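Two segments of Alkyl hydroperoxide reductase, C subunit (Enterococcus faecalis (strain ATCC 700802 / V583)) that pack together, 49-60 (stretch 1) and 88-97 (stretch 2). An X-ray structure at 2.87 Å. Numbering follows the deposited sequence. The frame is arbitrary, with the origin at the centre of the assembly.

Stretch 1, residues 49-60: FYPADFSFVCPT
Stretch 2 (88-97) YVHKAWADAT

Stretch 2 is helical from Y88 to A96, the end of a helix that begins earlier in the chain, and its turns are held by bonds such as W93 N to V89 O at 3.0 Å. Stretch 1 lies against it mostly as irregular chain. After extended F49 (phi/psi -73/142), Y50 is extended (-150/153), P51 breaks this at -64/-56, and A52 (-152/144) and D53 (-73/167) are extended again. The chain turns at F54 with left-handed values of 44/51 and is helical by C58 to T60. The register is marked by F54 and W93, whose CA atoms are 6.3 Å apart, and the two stretches bury 486 Å² between them.

V89, chi1 t, is the first residue of stretch 2 to touch: V89 CG1 lies 3.6 Å from D53 OD2 and 4.2 Å from F54 CE1. A branched aliphatic side chain suits a place beside the phenyl ring, and V89 O approaches the edge of that same ring.

H90 has its CA-to-CB bond pointing away from stretch 1, yet chi1 m and chi2 near -35° bring the imidazole back. H90 ND1 donates to D53 OD2 at 2.7 Å, with the carboxylate oxygen near the plane of the ring, while H90 NE2 is hydrogen-bonded elsewhere in the structure. The other carboxylate oxygen, D53 OD1, accepts from Y50 OH at 2.8 Å. D53 (chi1 m, chi2 25°) thus receives a bond on each oxygen, a fitting arrangement for a buried acid. Y50, chi1 p and chi2 -81°, places Y50 OH 3.1 Å from H90 CE1.

K91, all four chi angles t, makes no contact. A92 is small enough for F54 to come close, with F54 CZ 4.1 Å from A92 CB.

W93 is the centre of the contact, covered over 143 Å². Its CA-to-CB bond points toward stretch 1, and chi1 t with chi2 28° lays the indole beneath the chain at D53 and F54. D53 CA stands 3.8 Å from the centroid of the W93 six-membered ring, 3° off the ring normal, a CH-pi contact that suits a broad flat ring. F54 N sits over the same indole, 3.2 Å from W93 NE1, but both are donors and no hydrogen bond joins them. Apolar carbons suit the indole's rim: C58 CB lies 3.9 Å from W93 CH2, P59 CG 3.7 Å from W93 CZ2, and Y50 CE2 3.5 Å from W93 CZ3. The Y50 ring is tilted 27° to the W93 six-membered ring and slid aside, centroids 5.6 Å apart, so the two barely overlap.

The CA-to-CB bond of A94 points away and that of D95 sideways; neither residue touches stretch 1. The A96 methyl points toward stretch 1, offering apolar surface to the F54 ring, with A96 CB 3.5 Å from F54 CE2. The F54 CA-to-CB bond points away, but chi1 m and chi2 82° return the ring, with F54 CE1 3.6 Å from W93 CB; it lies oblique to the W93 five-membered ring (35°). T97, chi1 p, leaves helical conformation at -117/127, and T97 OG1 donates to W93 O at 2.8 Å.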

# COMPACT_ATOMS: atom_id res chain seq x y z
N PHE A 49 -33.18 -3.87 24.26
CA PHE A 49 -32.29 -2.74 24.51
C PHE A 49 -33.08 -1.51 24.96
O PHE A 49 -34.16 -1.25 24.44
CB PHE A 49 -31.49 -2.40 23.26
CG PHE A 49 -30.39 -3.37 22.96
CD1 PHE A 49 -30.63 -4.48 22.17
CD2 PHE A 49 -29.12 -3.17 23.47
CE1 PHE A 49 -29.61 -5.37 21.88
CE2 PHE A 49 -28.10 -4.06 23.19
CZ PHE A 49 -28.35 -5.16 22.40
N TYR A 50 -32.52 -0.76 25.90
CA TYR A 50 -33.12 0.50 26.35
C TYR A 50 -32.02 1.47 26.81
O TYR A 50 -30.96 1.04 27.25
CB TYR A 50 -34.14 0.25 27.47
CG TYR A 50 -33.53 -0.26 28.75
CD1 TYR A 50 -33.20 -1.60 28.90
CD2 TYR A 50 -33.27 0.60 29.81
CE1 TYR A 50 -32.63 -2.07 30.07
CE2 TYR A 50 -32.70 0.14 30.98
CZ TYR A 50 -32.38 -1.20 31.11
OH TYR A 50 -31.81 -1.66 32.27
N PRO A 51 -32.28 2.79 26.71
CA PRO A 51 -31.22 3.80 26.90
C PRO A 51 -30.58 3.86 28.28
O PRO A 51 -29.36 3.75 28.39
CB PRO A 51 -31.92 5.12 26.57
CG PRO A 51 -33.11 4.75 25.76
CD PRO A 51 -33.55 3.43 26.31
N ALA A 52 -31.37 4.06 29.33
CA ALA A 52 -30.80 4.36 30.65
C ALA A 52 -31.67 3.92 31.83
O ALA A 52 -32.89 3.99 31.78
CB ALA A 52 -30.52 5.85 30.76
N ASP A 53 -31.00 3.47 32.89
CA ASP A 53 -31.66 3.22 34.17
C ASP A 53 -32.00 4.55 34.84
O ASP A 53 -31.50 5.61 34.45
CB ASP A 53 -30.77 2.39 35.09
CG ASP A 53 -30.61 0.96 34.62
OD1 ASP A 53 -30.76 0.71 33.41
OD2 ASP A 53 -30.33 0.08 35.46
N PHE A 54 -32.83 4.47 35.87
CA PHE A 54 -33.39 5.65 36.54
C PHE A 54 -33.87 6.70 35.55
O PHE A 54 -33.52 7.88 35.63
CB PHE A 54 -32.37 6.22 37.53
CG PHE A 54 -32.08 5.30 38.68
CD1 PHE A 54 -31.17 4.26 38.55
CD2 PHE A 54 -32.74 5.45 39.89
CE1 PHE A 54 -30.90 3.40 39.60
CE2 PHE A 54 -32.48 4.60 40.95
CZ PHE A 54 -31.56 3.57 40.81
N SER A 55 -34.68 6.24 34.59
CA SER A 55 -35.27 7.09 33.57
C SER A 55 -36.79 7.02 33.69
O SER A 55 -37.32 6.24 34.48
CB SER A 55 -34.81 6.64 32.18
OG SER A 55 -35.07 7.63 31.21
N PHE A 56 -37.48 7.84 32.89
CA PHE A 56 -38.93 7.99 33.00
C PHE A 56 -39.71 7.08 32.05
O PHE A 56 -40.69 6.46 32.46
CB PHE A 56 -39.32 9.45 32.78
CG PHE A 56 -38.60 10.41 33.69
CD1 PHE A 56 -38.98 10.53 35.02
CD2 PHE A 56 -37.54 11.17 33.23
CE1 PHE A 56 -38.32 11.41 35.87
CE2 PHE A 56 -36.88 12.05 34.07
CZ PHE A 56 -37.27 12.17 35.40
N VAL A 57 -39.26 7.00 30.80
CA VAL A 57 -39.95 6.20 29.78
C VAL A 57 -39.60 4.71 29.87
O VAL A 57 -40.45 3.86 29.60
CB VAL A 57 -39.64 6.72 28.35
CG1 VAL A 57 -40.36 5.89 27.29
CG2 VAL A 57 -40.02 8.19 28.21
N CYS A 58 -38.36 4.40 30.24
CA CYS A 58 -37.87 3.02 30.27
C CYS A 58 -38.70 2.07 31.16
O CYS A 58 -39.13 1.02 30.68
CB CYS A 58 -36.39 2.96 30.67
SG CYS A 58 -35.29 3.86 29.56
N PRO A 59 -38.95 2.44 32.43
CA PRO A 59 -39.74 1.57 33.32
C PRO A 59 -41.08 1.10 32.74
O PRO A 59 -41.50 -0.03 33.01
CB PRO A 59 -39.99 2.44 34.55
CG PRO A 59 -38.89 3.44 34.55
CD PRO A 59 -38.54 3.68 33.12
N THR A 60 -41.75 1.95 31.96
CA THR A 60 -43.03 1.61 31.35
C THR A 60 -42.87 0.51 30.30
O THR A 60 -43.70 -0.40 30.21
CB THR A 60 -43.70 2.84 30.70
OG1 THR A 60 -43.60 3.96 31.58
CG2 THR A 60 -45.16 2.57 30.40
N TYR A 88 -24.52 -3.59 38.88
CA TYR A 88 -24.68 -2.87 40.15
C TYR A 88 -25.85 -1.89 40.08
O TYR A 88 -26.66 -1.81 41.01
CB TYR A 88 -23.41 -2.09 40.52
CG TYR A 88 -22.19 -2.94 40.82
CD1 TYR A 88 -22.16 -3.80 41.92
CD2 TYR A 88 -21.04 -2.86 40.02
CE1 TYR A 88 -21.04 -4.57 42.20
CE2 TYR A 88 -19.92 -3.62 40.30
CZ TYR A 88 -19.92 -4.47 41.39
OH TYR A 88 -18.80 -5.23 41.66
N VAL A 89 -25.94 -1.15 38.97
CA VAL A 89 -26.97 -0.13 38.79
C VAL A 89 -28.37 -0.73 38.65
O VAL A 89 -29.34 -0.17 39.16
CB VAL A 89 -26.67 0.76 37.56
CG1 VAL A 89 -27.80 1.75 37.31
CG2 VAL A 89 -25.36 1.51 37.76
N HIS A 90 -28.46 -1.87 37.97
CA HIS A 90 -29.74 -2.57 37.81
C HIS A 90 -30.34 -2.96 39.16
O HIS A 90 -31.54 -2.82 39.37
CB HIS A 90 -29.58 -3.82 36.93
CG HIS A 90 -29.20 -3.53 35.51
ND1 HIS A 90 -29.64 -2.42 34.83
CD2 HIS A 90 -28.44 -4.23 34.64
CE1 HIS A 90 -29.16 -2.43 33.60
NE2 HIS A 90 -28.42 -3.52 33.46
N LYS A 91 -29.49 -3.46 40.06
CA LYS A 91 -29.93 -3.84 41.40
C LYS A 91 -30.54 -2.66 42.16
O LYS A 91 -31.61 -2.79 42.76
CB LYS A 91 -28.76 -4.42 42.20
CG LYS A 91 -29.13 -4.91 43.59
CD LYS A 91 -27.93 -5.50 44.31
CE LYS A 91 -28.10 -5.50 45.82
NZ LYS A 91 -26.80 -5.71 46.51
N ALA A 92 -29.87 -1.52 42.12
CA ALA A 92 -30.36 -0.31 42.77
C ALA A 92 -31.66 0.19 42.14
O ALA A 92 -32.54 0.71 42.83
CB ALA A 92 -29.31 0.78 42.73
N TRP A 93 -31.78 0.04 40.82
CA TRP A 93 -32.97 0.45 40.09
C TRP A 93 -34.18 -0.42 40.45
O TRP A 93 -35.31 0.07 40.50
CB TRP A 93 -32.71 0.41 38.58
CG TRP A 93 -33.68 1.18 37.74
CD1 TRP A 93 -34.41 2.27 38.11
CD2 TRP A 93 -34.01 0.93 36.36
NE1 TRP A 93 -35.19 2.71 37.05
CE2 TRP A 93 -34.95 1.90 35.97
CE3 TRP A 93 -33.60 -0.03 35.42
CZ2 TRP A 93 -35.50 1.94 34.68
CZ3 TRP A 93 -34.14 0.02 34.14
CH2 TRP A 93 -35.08 1.00 33.79
N ALA A 94 -33.92 -1.70 40.71
CA ALA A 94 -34.96 -2.62 41.17
C ALA A 94 -35.43 -2.27 42.58
O ALA A 94 -36.62 -2.33 42.88
CB ALA A 94 -34.46 -4.06 41.12
N ASP A 95 -34.48 -1.92 43.45
CA ASP A 95 -34.79 -1.50 44.81
C ASP A 95 -35.53 -0.17 44.81
O ASP A 95 -36.50 -0.00 45.55
CB ASP A 95 -33.50 -1.35 45.64
CG ASP A 95 -32.78 -2.68 45.86
OD1 ASP A 95 -33.13 -3.67 45.18
OD2 ASP A 95 -31.87 -2.72 46.71
N ALA A 96 -35.08 0.77 43.99
CA ALA A 96 -35.61 2.14 43.99
C ALA A 96 -37.04 2.24 43.45
O ALA A 96 -37.88 2.91 44.05
CB ALA A 96 -34.69 3.06 43.21
N THR A 97 -37.30 1.58 42.33
CA THR A 97 -38.60 1.66 41.67
C THR A 97 -39.31 0.31 41.64
O THR A 97 -38.74 -0.70 41.21
CB THR A 97 -38.46 2.21 40.23
OG1 THR A 97 -37.47 1.47 39.52
CG2 THR A 97 -38.05 3.68 40.26